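Local coordinates for dihydroorotase (Saccharomyces cerevisiae S288C, PDB 6L0A), which catalyses the zinc-dependent, reversible interconversion of N-carbamoyl-L-aspartate and dihydroorotate, the third step of de novo pyrimidine biosynthesis, at residues 284-289 with 348-353. Numbering follows the deposited sequence.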
ATOM      1  N   ILE C 284      -2.003  22.421 -12.941  1.00 16.49           N
ATOM      2  CA  ILE C 284      -3.195  23.226 -12.698  1.00 16.00           C
ATOM      3  C   ILE C 284      -4.448  22.539 -13.242  1.00 15.98           C
ATOM      4  O   ILE C 284      -5.477  22.531 -12.549  1.00 18.06           O
ATOM      5  CB  ILE C 284      -3.033  24.646 -13.270  1.00 18.30           C
ATOM      6  CG1 ILE C 284      -1.839  25.335 -12.601  1.00 17.23           C
ATOM      7  CG2 ILE C 284      -4.298  25.450 -13.011  1.00 20.55           C
ATOM      8  CD1 ILE C 284      -2.035  25.561 -11.108  1.00 20.46           C
ATOM      9  N   PRO C 285      -4.432  21.961 -14.453  1.00 16.99           N
ATOM     10  CA  PRO C 285      -5.602  21.167 -14.890  1.00 20.00           C
ATOM     11  C   PRO C 285      -6.053  20.088 -13.905  1.00 20.45           C
ATOM     12  O   PRO C 285      -7.267  19.885 -13.768  1.00 21.07           O
ATOM     13  CB  PRO C 285      -5.130  20.563 -16.217  1.00 21.73           C
ATOM     14  CG  PRO C 285      -4.146  21.556 -16.747  1.00 25.53           C
ATOM     15  CD  PRO C 285      -3.433  22.095 -15.534  1.00 19.17           C
ATOM     16  N   TYR C 286      -5.132  19.395 -13.210  1.00 19.12           N
ATOM     17  CA  TYR C 286      -5.552  18.431 -12.189  1.00 16.58           C
ATOM     18  C   TYR C 286      -6.378  19.111 -11.109  1.00 15.61           C
ATOM     19  O   TYR C 286      -7.438  18.618 -10.703  1.00 17.27           O
ATOM     20  CB  TYR C 286      -4.342  17.752 -11.523  1.00 17.42           C
ATOM     21  CG  TYR C 286      -3.499  16.827 -12.364  1.00 14.69           C
ATOM     22  CD1 TYR C 286      -4.065  15.755 -13.050  1.00 18.99           C
ATOM     23  CD2 TYR C 286      -2.126  17.000 -12.435  1.00 17.08           C
ATOM     24  CE1 TYR C 286      -3.281  14.907 -13.804  1.00 17.41           C
ATOM     25  CE2 TYR C 286      -1.328  16.157 -13.179  1.00 17.60           C
ATOM     26  CZ  TYR C 286      -1.916  15.108 -13.866  1.00 14.95           C
ATOM     27  OH  TYR C 286      -1.121  14.284 -14.603  1.00 15.94           O
ATOM     28  N   ILE C 287      -5.875  20.232 -10.590  1.00 15.88           N
ATOM     29  CA  ILE C 287      -6.561  20.918  -9.506  1.00 16.78           C
ATOM     30  C   ILE C 287      -7.912  21.448  -9.981  1.00 16.58           C
ATOM     31  O   ILE C 287      -8.908  21.413  -9.249  1.00 16.96           O
ATOM     32  CB  ILE C 287      -5.666  22.042  -8.956  1.00 15.48           C
ATOM     33  CG1 ILE C 287      -4.348  21.453  -8.434  1.00 15.22           C
ATOM     34  CG2 ILE C 287      -6.389  22.793  -7.867  1.00 17.08           C
ATOM     35  CD1 ILE C 287      -4.541  20.507  -7.260  1.00 16.28           C
ATOM     36  N   ALA C 288      -7.956  21.957 -11.211  1.00 19.27           N
ATOM     37  CA  ALA C 288      -9.203  22.469 -11.764  1.00 22.85           C
ATOM     38  C   ALA C 288     -10.256  21.374 -11.829  1.00 19.20           C
ATOM     39  O   ALA C 288     -11.444  21.626 -11.596  1.00 24.50           O
ATOM     40  CB  ALA C 288      -8.950  23.060 -13.148  1.00 21.06           C
ATOM     41  N   GLN C 289      -9.834  20.141 -12.115  1.00 22.92           N
ATOM     42  CA  GLN C 289     -10.771  19.022 -12.111  1.00 20.80           C
ATOM     43  C   GLN C 289     -11.481  18.913 -10.770  1.00 26.43           C
ATOM     44  O   GLN C 289     -12.706  18.737 -10.709  1.00 24.51           O
ATOM     45  CB  GLN C 289     -10.031  17.726 -12.441  1.00 23.91           C
ATOM     46  CG  GLN C 289     -10.939  16.588 -12.901  1.00 24.74           C
ATOM     47  CD  GLN C 289     -11.732  16.965 -14.132  1.00 33.68           C
ATOM     48  OE1 GLN C 289     -11.180  17.489 -15.105  1.00 30.11           O
ATOM     49  NE2 GLN C 289     -13.038  16.702 -14.101  1.00 40.66           N
ATOM     50  N   PRO C 348       2.968   9.799 -15.949  1.00 22.44           N
ATOM     51  CA  PRO C 348       2.308  10.914 -15.268  1.00 18.78           C
ATOM     52  C   PRO C 348       1.113  10.453 -14.448  1.00 23.78           C
ATOM     53  O   PRO C 348       0.515   9.397 -14.687  1.00 20.63           O
ATOM     54  CB  PRO C 348       1.861  11.811 -16.426  1.00 22.23           C
ATOM     55  CG  PRO C 348       1.568  10.807 -17.543  1.00 23.43           C
ATOM     56  CD  PRO C 348       2.626   9.749 -17.389  1.00 23.62           C
ATOM     57  N   PHE C 349       0.772  11.282 -13.464  1.00 16.45           N
ATOM     58  CA  PHE C 349      -0.424  11.063 -12.667  1.00 17.58           C
ATOM     59  C   PHE C 349      -1.656  10.969 -13.561  1.00 21.76           C
ATOM     60  O   PHE C 349      -1.841  11.784 -14.473  1.00 19.29           O
ATOM     61  CB  PHE C 349      -0.577  12.209 -11.665  1.00 17.99           C
ATOM     62  CG  PHE C 349      -1.752  12.079 -10.760  1.00 18.33           C
ATOM     63  CD1 PHE C 349      -1.935  10.937 -10.001  1.00 16.53           C
ATOM     64  CD2 PHE C 349      -2.673  13.112 -10.660  1.00 14.87           C
ATOM     65  CE1 PHE C 349      -3.017  10.824  -9.169  1.00 18.94           C
ATOM     66  CE2 PHE C 349      -3.752  13.012  -9.823  1.00 20.35           C
ATOM     67  CZ  PHE C 349      -3.930  11.864  -9.077  1.00 19.37           C
ATOM     68  N   LYS C 350      -2.492   9.962 -13.303  1.00 17.94           N
ATOM     69  CA  LYS C 350      -3.778   9.785 -13.987  1.00 21.86           C
ATOM     70  C   LYS C 350      -3.596   9.579 -15.487  1.00 23.52           C
ATOM     71  O   LYS C 350      -4.448   9.984 -16.285  1.00 24.50           O
ATOM     72  CB  LYS C 350      -4.724  10.959 -13.724  1.00 17.30           C
ATOM     73  CG  LYS C 350      -5.431  10.889 -12.378  1.00 23.22           C
ATOM     74  CD  LYS C 350      -6.215  12.150 -12.084  1.00 21.55           C
ATOM     75  CE  LYS C 350      -7.264  12.426 -13.155  1.00 26.67           C
ATOM     76  NZ  LYS C 350      -8.435  11.505 -13.046  1.00 24.11           N
ATOM     77  N   ALA C 351      -2.492   8.939 -15.861  1.00 19.97           N
ATOM     78  CA  ALA C 351      -2.182   8.672 -17.257  1.00 24.62           C
ATOM     79  C   ALA C 351      -3.369   8.037 -17.974  1.00 31.54           C
ATOM     80  O   ALA C 351      -3.988   7.095 -17.468  1.00 22.28           O
ATOM     81  CB  ALA C 351      -0.958   7.761 -17.347  1.00 22.25           C
ATOM     82  N   GLY C 352      -3.708   8.596 -19.141  1.00 27.93           N
ATOM     83  CA  GLY C 352      -4.807   8.107 -19.942  1.00 26.90           C
ATOM     84  C   GLY C 352      -6.158   8.702 -19.621  1.00 31.87           C
ATOM     85  O   GLY C 352      -7.106   8.484 -20.388  1.00 31.55           O
ATOM     86  N   ASP C 353      -6.286   9.449 -18.524  1.00 25.93           N
ATOM     87  CA  ASP C 353      -7.584   9.964 -18.120  1.00 26.98           C
ATOM     88  C   ASP C 353      -7.930  11.245 -18.876  1.00 25.07           C
ATOM     89  O   ASP C 353      -7.093  11.857 -19.543  1.00 26.62           O
ATOM     90  CB  ASP C 353      -7.619  10.240 -16.620  1.00 27.59           C
ATOM     91  CG  ASP C 353      -7.636   8.974 -15.793  1.00 32.34           C
ATOM     92  OD1 ASP C 353      -7.700   7.872 -16.383  1.00 34.88           O
ATOM     93  OD2 ASP C 353      -7.590   9.090 -14.550  1.00 29.43           O
TER
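Tyr286 reaches out from its helix and meets Phe349 twice, once through its hydroxyl and once through its ring. The hydroxyl donates a hydrogen bond to the backbone carbonyl, Tyr286 OH lying 2.6 Å from Phe349 O; it comes in at a bend and tilted 23° from the carbonyl plane. The Phe349 ring presents an edge to the face of Tyr286, a T-shaped pair with centroids 5.1 Å apart and planes at 65°. Its leading atom is Phe349 CD2, 3.7 Å from Tyr286 CE1, above the tyrosine ring but displaced toward the rim. Phe349 CG stands anti to its backbone N (chi1 -178°) and hence beside the carbonyl carbon, which puts the ring on the same side as the C=O that the tyrosine meets. A tyrosine suits this place: it is long enough to carry the hydroxyl from the helix to the loop, and its hydroxyl gives the carbonyl of a buried residue a hydrogen-bond donor.

That carbonyl belongs to a type II beta turn from Pro348 to Ala351, with Lys350 at positive phi. The loop leads into strand 354-362 of the antiparallel sheet that accompanies the metal-dependent hydrolase barrel, and helix 283-293 packs on that strand, Tyr286 itself touching Leu355.

Farther out, the long aliphatic part of Lys350 covers one face of the Phe349 ring, CG above its centre, and still carries its charge to Asp353 in a salt bridge (Lys350 NZ to Asp353 OD2, 3.0 Å). A second type II turn, Lys350 to Asp353, joins the two; at Gly352 a side chain would jam against the preceding carbonyl O, so glycine fits.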